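Local coordinates for protein enolase (alpha proteobacterium BAL199, PDB 3UGV) that probably catalyses a magnesium-dependent reaction begun by removing a proton next to a substrate carboxylate, as in other enolase-superfamily enzymes of the mandelate racemase type, at residues T149-T154 with A334-V339; A73-Y78 with V131-W136; K191-R196 with R218-M223. All coordinates share one frame; numbering follows the deposited sequence.

Contact 1: T149-T154 with A334-V339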
loop_
_atom_site.group_PDB
_atom_site.type_symbol
_atom_site.label_atom_id
_atom_site.label_comp_id
_atom_site.label_asym_id
_atom_site.label_seq_id
_atom_site.Cartn_x
_atom_site.Cartn_y
_atom_site.Cartn_z
ATOM N N THR F 149 41.138 6.938 9.769
ATOM C CA THR F 149 41.421 6.733 11.185
ATOM C C THR F 149 40.604 7.694 12.051
ATOM O O THR F 149 39.964 7.286 13.015
ATOM C CB THR F 149 42.931 6.872 11.492
ATOM O OG1 THR F 149 43.661 5.915 10.716
ATOM C CG2 THR F 149 43.200 6.608 12.968
ATOM N N LEU F 150 40.606 8.969 11.695
ATOM C CA LEU F 150 39.758 9.926 12.395
ATOM C C LEU F 150 38.297 9.464 12.417
ATOM O O LEU F 150 37.575 9.716 13.378
ATOM C CB LEU F 150 39.856 11.304 11.743
ATOM C CG LEU F 150 38.965 12.373 12.382
ATOM C CD1 LEU F 150 39.638 12.885 13.629
ATOM C CD2 LEU F 150 38.694 13.520 11.419
ATOM N N LEU F 151 37.873 8.785 11.356
ATOM C CA LEU F 151 36.490 8.336 11.226
ATOM C C LEU F 151 36.221 6.999 11.905
ATOM O O LEU F 151 35.098 6.484 11.852
ATOM C CB LEU F 151 36.088 8.259 9.754
ATOM C CG LEU F 151 35.993 9.605 9.045
ATOM C CD1 LEU F 151 35.641 9.407 7.581
ATOM C CD2 LEU F 151 34.988 10.516 9.764
ATOM N N GLY F 152 37.241 6.422 12.533
ATOM C CA GLY F 152 37.019 5.232 13.334
ATOM C C GLY F 152 37.515 3.943 12.707
ATOM O O GLY F 152 37.251 2.853 13.224
ATOM N N GLY F 153 38.236 4.056 11.596
ATOM C CA GLY F 153 38.751 2.878 10.932
ATOM C C GLY F 153 40.250 2.925 10.906
ATOM O O GLY F 153 40.847 3.601 11.746
ATOM N N THR F 154 40.847 2.216 9.944
ATOM C CA THR F 154 42.295 2.238 9.706
ATOM C C THR F 154 42.618 2.097 8.218
ATOM O O THR F 154 41.827 1.529 7.452
ATOM C CB THR F 154 43.021 1.079 10.410
ATOM O OG1 THR F 154 42.673 -0.153 9.764
ATOM C CG2 THR F 154 42.662 1.015 11.882
ATOM N N ALA F 334 38.401 5.951 -0.980
ATOM C CA ALA F 334 39.028 4.844 -0.266
ATOM C C ALA F 334 38.980 5.045 1.259
ATOM O O ALA F 334 38.763 4.085 2.016
ATOM C CB ALA F 334 40.457 4.612 -0.763
ATOM N N HIS F 335 39.152 6.289 1.706
ATOM C CA HIS F 335 39.093 6.573 3.143
ATOM C C HIS F 335 37.742 6.217 3.760
ATOM O O HIS F 335 37.701 5.451 4.719
ATOM C CB HIS F 335 39.472 8.027 3.455
ATOM C CG HIS F 335 40.951 8.260 3.512
ATOM N ND1 HIS F 335 41.692 8.071 4.661
ATOM C CD2 HIS F 335 41.827 8.661 2.560
ATOM C CE1 HIS F 335 42.960 8.347 4.415
ATOM N NE2 HIS F 335 43.069 8.706 3.147
ATOM N N VAL F 336 36.646 6.748 3.206
ATOM C CA VAL F 336 35.323 6.506 3.798
ATOM C C VAL F 336 34.851 5.076 3.587
ATOM O O VAL F 336 34.081 4.559 4.394
ATOM C CB VAL F 336 34.213 7.481 3.292
ATOM C CG1 VAL F 336 34.542 8.904 3.660
ATOM C CG2 VAL F 336 34.016 7.346 1.787
ATOM N N MET F 337 35.305 4.434 2.510
ATOM C CA MET F 337 34.937 3.027 2.272
ATOM C C MET F 337 35.487 2.119 3.358
ATOM O O MET F 337 34.927 1.053 3.627
ATOM C CB MET F 337 35.382 2.534 0.887
ATOM C CG MET F 337 34.586 3.125 -0.257
ATOM S SD MET F 337 32.955 2.382 -0.384
ATOM C CE MET F 337 33.354 0.891 -1.306
ATOM N N ARG F 338 36.581 2.554 3.985
ATOM C CA ARG F 338 37.187 1.815 5.094
ATOM C C ARG F 338 36.283 1.787 6.323
ATOM O O ARG F 338 36.419 0.911 7.163
ATOM C CB ARG F 338 38.560 2.395 5.466
ATOM C CG ARG F 338 39.665 2.127 4.441
ATOM C CD ARG F 338 40.012 0.647 4.342
ATOM N NE ARG F 338 40.464 0.105 5.622
ATOM C CZ ARG F 338 40.886 -1.149 5.804
ATOM N NH1 ARG F 338 40.923 -2.005 4.790
ATOM N NH2 ARG F 338 41.280 -1.553 7.006
ATOM N N VAL F 339 35.365 2.741 6.433
ATOM C CA VAL F 339 34.435 2.743 7.562
ATOM C C VAL F 339 32.985 2.679 7.113
ATOM O O VAL F 339 32.085 2.976 7.890
ATOM C CB VAL F 339 34.606 3.977 8.444
ATOM C CG1 VAL F 339 36.005 4.004 9.020
ATOM C CG2 VAL F 339 34.331 5.244 7.636
#
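Leu-151 meets Val-336 of helix 330-337 and Val-339 of the loop that follows. Its CG lies beside its own backbone N (chi1 -68°), which turns the chain toward the helix: CD1 runs alongside Val-336 and reaches its CG1 at 4.1 Å, while CB rests on Val-339 CG2. Gly-152 is the first residue after helix 147-150 to leave helical backbone angles. Its positive phi, easy for glycine, completes a Schellman motif in which its N returns to Thr-149 O at 2.9 Å, and its backbone also hydrogen-bonds to the second subunit. At Gly-153 the lack of a side chain lets Val-339 CG1 press on the main chain, 3.4 Å from N and 3.5 Å from CA of that glycine. The carbonyl O of Thr-154 takes NE of Arg-338 at 2.7 Å, with a C=O...N angle of 171° although the oxygen stands 29° out of the guanidinium plane. Arg-338 NH2 adds weak bonds to the same oxygen and to Thr-154 OG1; the stronger partner of that hydroxyl is Glu-106 of the second subunit. The arginine chain, bent at chi2 and chi3, folds back to offer this edge, and its NH1 holds Ser-157 O. Arginine thus suits a place where several oxygens gather: one cation ties the linker after helix 147-150 to the C-terminal domain, close to a subunit interface where Glu-106 of the second subunit makes a long, weak ion pair that may help balance the charge.

Contact 2: A73-Y78 with V131-W136; sequences AYLEPY and VDMAVW
Ala-73 sets its single methyl against the backbone of the helix: CB lies 3.6 Å from Ala-134 N and 3.7 Å from Met-133 CB. Ala-134 answers with a methyl of its own, CB to CB 4.3 Å, and two such small residues let strand and helix come close, their short axes 7.4 Å apart and nearly antiparallel at 168°. Met-133 does the longer reaching. Its chain stays extended at chi2 and bends only at chi3 (-76°), which carries CE along the strand to Leu-75 CD2 at 4.1 Å and to within 3.8 Å of Tyr-74 O. A flexible, unbranched thioether suits this path. No hydrogen bond crosses the contact. The pairing belongs to the N-terminal capping domain of the enolase superfamily, in which a three-stranded antiparallel sheet packs on a bundle of helices; strand 71-75 is an outer strand of that sheet within the chain, and helix 123-142 runs alongside it in the opposite direction. Backbone bonds from Ala-73 to Ile-61 and from Leu-75 to Ile-59 hold the strand in the sheet beside strand 52-65, and Ile-61 touches both Leu-75 and Ala-134. Farther out, Phe-301 packs on Met-133 and Met-302 on Leu-75. The Tyr-74 CB points away from the helix, and its OH bonds to Glu-331. On the helix, Asp-132 OD1 and Trp-136 NE1 both hydrogen-bond to Ser-308 OG, with Asp-132 CG in plane at the edge of the indole.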
loop_
_atom_site.group_PDB
_atom_site.type_symbol
_atom_site.label_atom_id
_atom_site.label_comp_id
_atom_site.label_asym_id
_atom_site.label_seq_id
_atom_site.Cartn_x
_atom_site.Cartn_y
_atom_site.Cartn_z
ATOM N N ALA F 73 41.722 19.328 -0.656
ATOM C CA ALA F 73 40.878 18.405 -1.404
ATOM C C ALA F 73 40.590 19.007 -2.775
ATOM O O ALA F 73 41.018 20.128 -3.086
ATOM C CB ALA F 73 39.592 18.141 -0.659
ATOM N N TYR F 74 39.873 18.274 -3.611
ATOM C CA TYR F 74 39.572 18.789 -4.937
ATOM C C TYR F 74 38.158 18.433 -5.370
ATOM O O TYR F 74 37.549 17.506 -4.850
ATOM C CB TYR F 74 40.599 18.304 -5.971
ATOM C CG TYR F 74 40.612 16.806 -6.191
ATOM C CD1 TYR F 74 39.738 16.203 -7.095
ATOM C CD2 TYR F 74 41.500 15.999 -5.507
ATOM C CE1 TYR F 74 39.755 14.832 -7.301
ATOM C CE2 TYR F 74 41.523 14.628 -5.701
ATOM C CZ TYR F 74 40.653 14.048 -6.595
ATOM O OH TYR F 74 40.691 12.678 -6.787
ATOM N N LEU F 75 37.644 19.200 -6.320
ATOM C CA LEU F 75 36.341 18.946 -6.898
ATOM C C LEU F 75 36.541 18.547 -8.348
ATOM O O LEU F 75 37.483 19.008 -8.998
ATOM C CB LEU F 75 35.473 20.205 -6.817
ATOM C CG LEU F 75 34.820 20.522 -5.476
ATOM C CD1 LEU F 75 34.365 21.951 -5.461
ATOM C CD2 LEU F 75 33.640 19.609 -5.260
ATOM N N GLU F 76 35.657 17.686 -8.844
ATOM C CA GLU F 76 35.640 17.317 -10.251
ATOM C C GLU F 76 34.260 17.610 -10.810
ATOM O O GLU F 76 33.403 16.726 -10.848
ATOM C CB GLU F 76 35.956 15.833 -10.418
ATOM C CG GLU F 76 37.171 15.390 -9.643
ATOM C CD GLU F 76 37.529 13.949 -9.903
ATOM O OE1 GLU F 76 38.149 13.673 -10.955
ATOM O OE2 GLU F 76 37.185 13.096 -9.056
ATOM N N PRO F 77 34.048 18.854 -11.258
ATOM C CA PRO F 77 32.723 19.365 -11.637
ATOM C C PRO F 77 32.263 19.089 -13.080
ATOM O O PRO F 77 31.183 19.563 -13.441
ATOM C CB PRO F 77 32.864 20.867 -11.408
ATOM C CG PRO F 77 34.295 21.139 -11.750
ATOM C CD PRO F 77 35.082 19.899 -11.330
ATOM N N TYR F 78 33.044 18.363 -13.874
ATOM C CA TYR F 78 32.594 17.915 -15.201
ATOM C C TYR F 78 32.616 18.984 -16.292
ATOM O O TYR F 78 33.248 18.810 -17.331
ATOM C CB TYR F 78 31.173 17.373 -15.119
ATOM C CG TYR F 78 31.050 15.940 -14.696
ATOM C CD1 TYR F 78 31.072 14.928 -15.640
ATOM C CD2 TYR F 78 30.873 15.594 -13.355
ATOM C CE1 TYR F 78 30.945 13.608 -15.270
ATOM C CE2 TYR F 78 30.742 14.265 -12.966
ATOM C CZ TYR F 78 30.778 13.277 -13.938
ATOM O OH TYR F 78 30.653 11.948 -13.608
ATOM N N VAL F 131 34.095 22.277 0.276
ATOM C CA VAL F 131 34.567 22.824 1.539
ATOM C C VAL F 131 34.625 21.692 2.539
ATOM O O VAL F 131 35.615 21.526 3.245
ATOM C CB VAL F 131 33.605 23.894 2.081
ATOM C CG1 VAL F 131 33.876 24.165 3.547
ATOM C CG2 VAL F 131 33.693 25.168 1.246
ATOM N N ASP F 132 33.558 20.896 2.579
ATOM C CA ASP F 132 33.459 19.809 3.541
ATOM C C ASP F 132 34.662 18.862 3.477
ATOM O O ASP F 132 35.251 18.532 4.510
ATOM C CB ASP F 132 32.164 19.032 3.326
ATOM C CG ASP F 132 31.903 18.012 4.422
ATOM O OD1 ASP F 132 31.470 18.422 5.526
ATOM O OD2 ASP F 132 32.112 16.800 4.175
ATOM N N MET F 133 35.022 18.427 2.270
ATOM C CA MET F 133 36.154 17.517 2.106
ATOM C C MET F 133 37.467 18.131 2.581
ATOM O O MET F 133 38.222 17.495 3.312
ATOM C CB MET F 133 36.278 17.051 0.660
ATOM C CG MET F 133 35.173 16.108 0.260
ATOM S SD MET F 133 35.340 15.603 -1.449
ATOM C CE MET F 133 34.765 17.066 -2.300
ATOM N N ALA F 134 37.736 19.363 2.159
ATOM C CA ALA F 134 38.928 20.080 2.607
ATOM C C ALA F 134 38.973 20.206 4.129
ATOM O O ALA F 134 40.004 19.965 4.757
ATOM C CB ALA F 134 38.990 21.462 1.969
ATOM N N VAL F 135 37.850 20.589 4.719
ATOM C CA VAL F 135 37.801 20.824 6.155
ATOM C C VAL F 135 38.024 19.533 6.946
ATOM O O VAL F 135 38.663 19.532 7.998
ATOM C CB VAL F 135 36.479 21.508 6.555
ATOM C CG1 VAL F 135 36.237 21.394 8.044
ATOM C CG2 VAL F 135 36.519 22.955 6.137
ATOM N N TRP F 136 37.509 18.426 6.437
ATOM C CA TRP F 136 37.706 17.163 7.122
ATOM C C TRP F 136 39.166 16.756 7.003
ATOM O O TRP F 136 39.717 16.143 7.916
ATOM C CB TRP F 136 36.825 16.067 6.528
ATOM C CG TRP F 136 35.467 15.941 7.143
ATOM C CD1 TRP F 136 34.283 16.343 6.596
ATOM C CD2 TRP F 136 35.143 15.349 8.410
ATOM N NE1 TRP F 136 33.248 16.052 7.443
ATOM C CE2 TRP F 136 33.743 15.434 8.562
ATOM C CE3 TRP F 136 35.897 14.759 9.428
ATOM C CZ2 TRP F 136 33.080 14.949 9.691
ATOM C CZ3 TRP F 136 35.234 14.277 10.558
ATOM C CH2 TRP F 136 33.843 14.374 10.676
#

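Contact 3: K191-R196 with R218-M223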
loop_
_atom_site.group_PDB
_atom_site.type_symbol
_atom_site.label_atom_id
_atom_site.label_comp_id
_atom_site.label_asym_id
_atom_site.label_seq_id
_atom_site.Cartn_x
_atom_site.Cartn_y
_atom_site.Cartn_z
ATOM N N LYS F 191 39.567 -6.592 -10.707
ATOM C CA LYS F 191 38.585 -7.670 -10.770
ATOM C C LYS F 191 37.283 -7.196 -11.410
ATOM O O LYS F 191 36.334 -7.973 -11.558
ATOM C CB LYS F 191 38.317 -8.234 -9.381
ATOM C CG LYS F 191 39.549 -8.760 -8.642
ATOM C CD LYS F 191 39.179 -9.012 -7.158
ATOM C CE LYS F 191 40.189 -9.876 -6.396
ATOM N NZ LYS F 191 41.520 -9.241 -6.175
ATOM N N GLY F 192 37.237 -5.919 -11.783
ATOM C CA GLY F 192 36.064 -5.375 -12.440
ATOM C C GLY F 192 36.431 -4.182 -13.303
ATOM O O GLY F 192 37.389 -3.474 -13.022
ATOM N N LEU F 193 35.664 -3.974 -14.364
ATOM C CA LEU F 193 35.903 -2.896 -15.319
ATOM C C LEU F 193 34.557 -2.221 -15.524
ATOM O O LEU F 193 33.542 -2.906 -15.573
ATOM C CB LEU F 193 36.367 -3.483 -16.663
ATOM C CG LEU F 193 37.677 -4.269 -16.667
ATOM C CD1 LEU F 193 37.920 -4.886 -18.024
ATOM C CD2 LEU F 193 38.836 -3.353 -16.301
ATOM N N LYS F 194 34.523 -0.900 -15.642
ATOM C CA LYS F 194 33.297 -0.255 -16.100
ATOM C C LYS F 194 33.231 -0.224 -17.621
ATOM O O LYS F 194 34.139 0.267 -18.285
ATOM C CB LYS F 194 33.141 1.164 -15.553
ATOM C CG LYS F 194 31.882 1.849 -16.107
ATOM C CD LYS F 194 31.420 2.963 -15.220
ATOM C CE LYS F 194 30.694 2.418 -14.016
ATOM N NZ LYS F 194 30.513 3.499 -13.017
ATOM N N LEU F 195 32.131 -0.727 -18.164
ATOM C CA LEU F 195 31.925 -0.764 -19.601
ATOM C C LEU F 195 30.773 0.184 -19.977
ATOM O O LEU F 195 29.661 0.053 -19.466
ATOM C CB LEU F 195 31.613 -2.205 -20.029
ATOM C CG LEU F 195 31.277 -2.442 -21.492
ATOM C CD1 LEU F 195 32.492 -2.124 -22.322
ATOM C CD2 LEU F 195 30.817 -3.865 -21.724
ATOM N N ARG F 196 31.033 1.150 -20.857
ATOM C CA ARG F 196 29.969 2.066 -21.258
ATOM C C ARG F 196 29.150 1.490 -22.410
ATOM O O ARG F 196 29.689 0.866 -23.329
ATOM C CB ARG F 196 30.515 3.446 -21.624
ATOM C CG ARG F 196 30.781 4.362 -20.431
ATOM C CD ARG F 196 32.113 4.089 -19.720
ATOM N NE ARG F 196 32.256 4.924 -18.523
ATOM C CZ ARG F 196 33.401 5.127 -17.869
ATOM N NH1 ARG F 196 34.516 4.552 -18.302
ATOM N NH2 ARG F 196 33.437 5.908 -16.784
ATOM N N ARG F 218 35.519 -14.044 -17.842
ATOM C CA ARG F 218 34.358 -13.748 -17.001
ATOM C C ARG F 218 34.697 -13.753 -15.511
ATOM O O ARG F 218 33.857 -13.461 -14.671
ATOM C CB ARG F 218 33.181 -14.675 -17.324
ATOM C CG ARG F 218 32.410 -14.239 -18.572
ATOM C CD ARG F 218 31.426 -15.294 -19.020
ATOM N NE ARG F 218 30.530 -14.816 -20.076
ATOM C CZ ARG F 218 30.901 -14.577 -21.336
ATOM N NH1 ARG F 218 32.170 -14.739 -21.714
ATOM N NH2 ARG F 218 30.002 -14.162 -22.225
ATOM N N ASP F 219 35.938 -14.087 -15.189
ATOM C CA ASP F 219 36.437 -13.841 -13.852
ATOM C C ASP F 219 36.558 -12.333 -13.562
ATOM O O ASP F 219 36.826 -11.926 -12.432
ATOM C CB ASP F 219 37.796 -14.475 -13.685
ATOM C CG ASP F 219 38.223 -14.514 -12.246
ATOM O OD1 ASP F 219 37.618 -15.313 -11.495
ATOM O OD2 ASP F 219 39.143 -13.749 -11.866
ATOM N N THR F 220 36.389 -11.524 -14.600
ATOM C CA THR F 220 36.391 -10.074 -14.487
ATOM C C THR F 220 34.950 -9.589 -14.546
ATOM O O THR F 220 34.256 -9.820 -15.538
ATOM C CB THR F 220 37.164 -9.409 -15.649
ATOM O OG1 THR F 220 38.503 -9.913 -15.693
ATOM C CG2 THR F 220 37.220 -7.915 -15.459
ATOM N N ALA F 221 34.503 -8.937 -13.472
ATOM C CA ALA F 221 33.171 -8.367 -13.407
ATOM C C ALA F 221 33.088 -7.203 -14.380
ATOM O O ALA F 221 34.048 -6.438 -14.498
ATOM C CB ALA F 221 32.872 -7.893 -11.983
ATOM N N LEU F 222 31.958 -7.083 -15.081
ATOM C CA LEU F 222 31.669 -5.902 -15.908
ATOM C C LEU F 222 30.499 -5.093 -15.353
ATOM O O LEU F 222 29.401 -5.616 -15.133
ATOM C CB LEU F 222 31.365 -6.284 -17.353
ATOM C CG LEU F 222 32.466 -7.025 -18.095
ATOM C CD1 LEU F 222 31.997 -7.331 -19.504
ATOM C CD2 LEU F 222 33.727 -6.187 -18.120
ATOM N N MET F 223 30.752 -3.817 -15.101
ATOM C CA MET F 223 29.715 -2.898 -14.666
ATOM C C MET F 223 29.348 -2.081 -15.889
ATOM O O MET F 223 30.207 -1.512 -16.545
ATOM C CB MET F 223 30.238 -1.971 -13.565
ATOM C CG MET F 223 30.538 -2.631 -12.226
ATOM S SD MET F 223 31.957 -3.767 -12.262
ATOM C CE MET F 223 32.550 -3.544 -10.579
#
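Leu-193 crosses the methyl of Thr-220, its CG 3.9 Å from CG2, and sets CB against Leu-222 CD2 at 4.1 Å. In the threonine OG1 lies beside the backbone N (chi1 -57°), which puts the CG2 methyl anti to that N and lets OG1 bond to Val-216 O. Farther along the same face, Leu-195 CD2 approaches Leu-222 CD1; these leucines pack against helices 171-183 and 202-216, branched apolar chains that fill the layer between the barrel and its outer helices. Four hydrogen bonds zip the parallel strands together: Ala-221 N to Lys-191 O, Leu-193 N to Ala-221 O, Met-223 N to Leu-193 O at 3.0 Å and nearly straight (175°), and Leu-195 N to Met-223 O. They belong to a beta-alpha-beta unit of the enolase-type barrel, with helix 202-216 as the connection. On the other face, Gly-192 leaves room for the bent chain of Met-223, whose CE comes to 4.4 Å from the glycine CA. Beside them Lys-194 projects inward, NZ salt-bridged to Glu-251 and Glu-347. Glu-251 is a magnesium ligand and the lysine side chain comes within about 4 Å of the bound magnesium; the hydrogen-bonded strand pairing thus places a lysine beside the metal site, consistent with a role in the active site.

How the contacts relate
From the N terminus, contact 2 closes first, bringing helix 123-142 back to strand 71-75 over 52 intervening residues, all within the capping domain. Helix 147-150 follows directly, and there contact 1 opens; its loop of 179 residues runs through most of the barrel before closing at helix 330-337. Contact 3 nests wholly inside that loop, a short beta-alpha-beta closure of 21 residues, so no two loops cross. Contacts 1 and 2 touch, Leu-150 CD2 lying 3.6 Å from Trp-136 CZ3, and contact 1 itself joins the N-terminal part to the C-terminal domain. Contact 3 touches neither and lies across the chain's centre from contact 2, their centres about 28 Å apart.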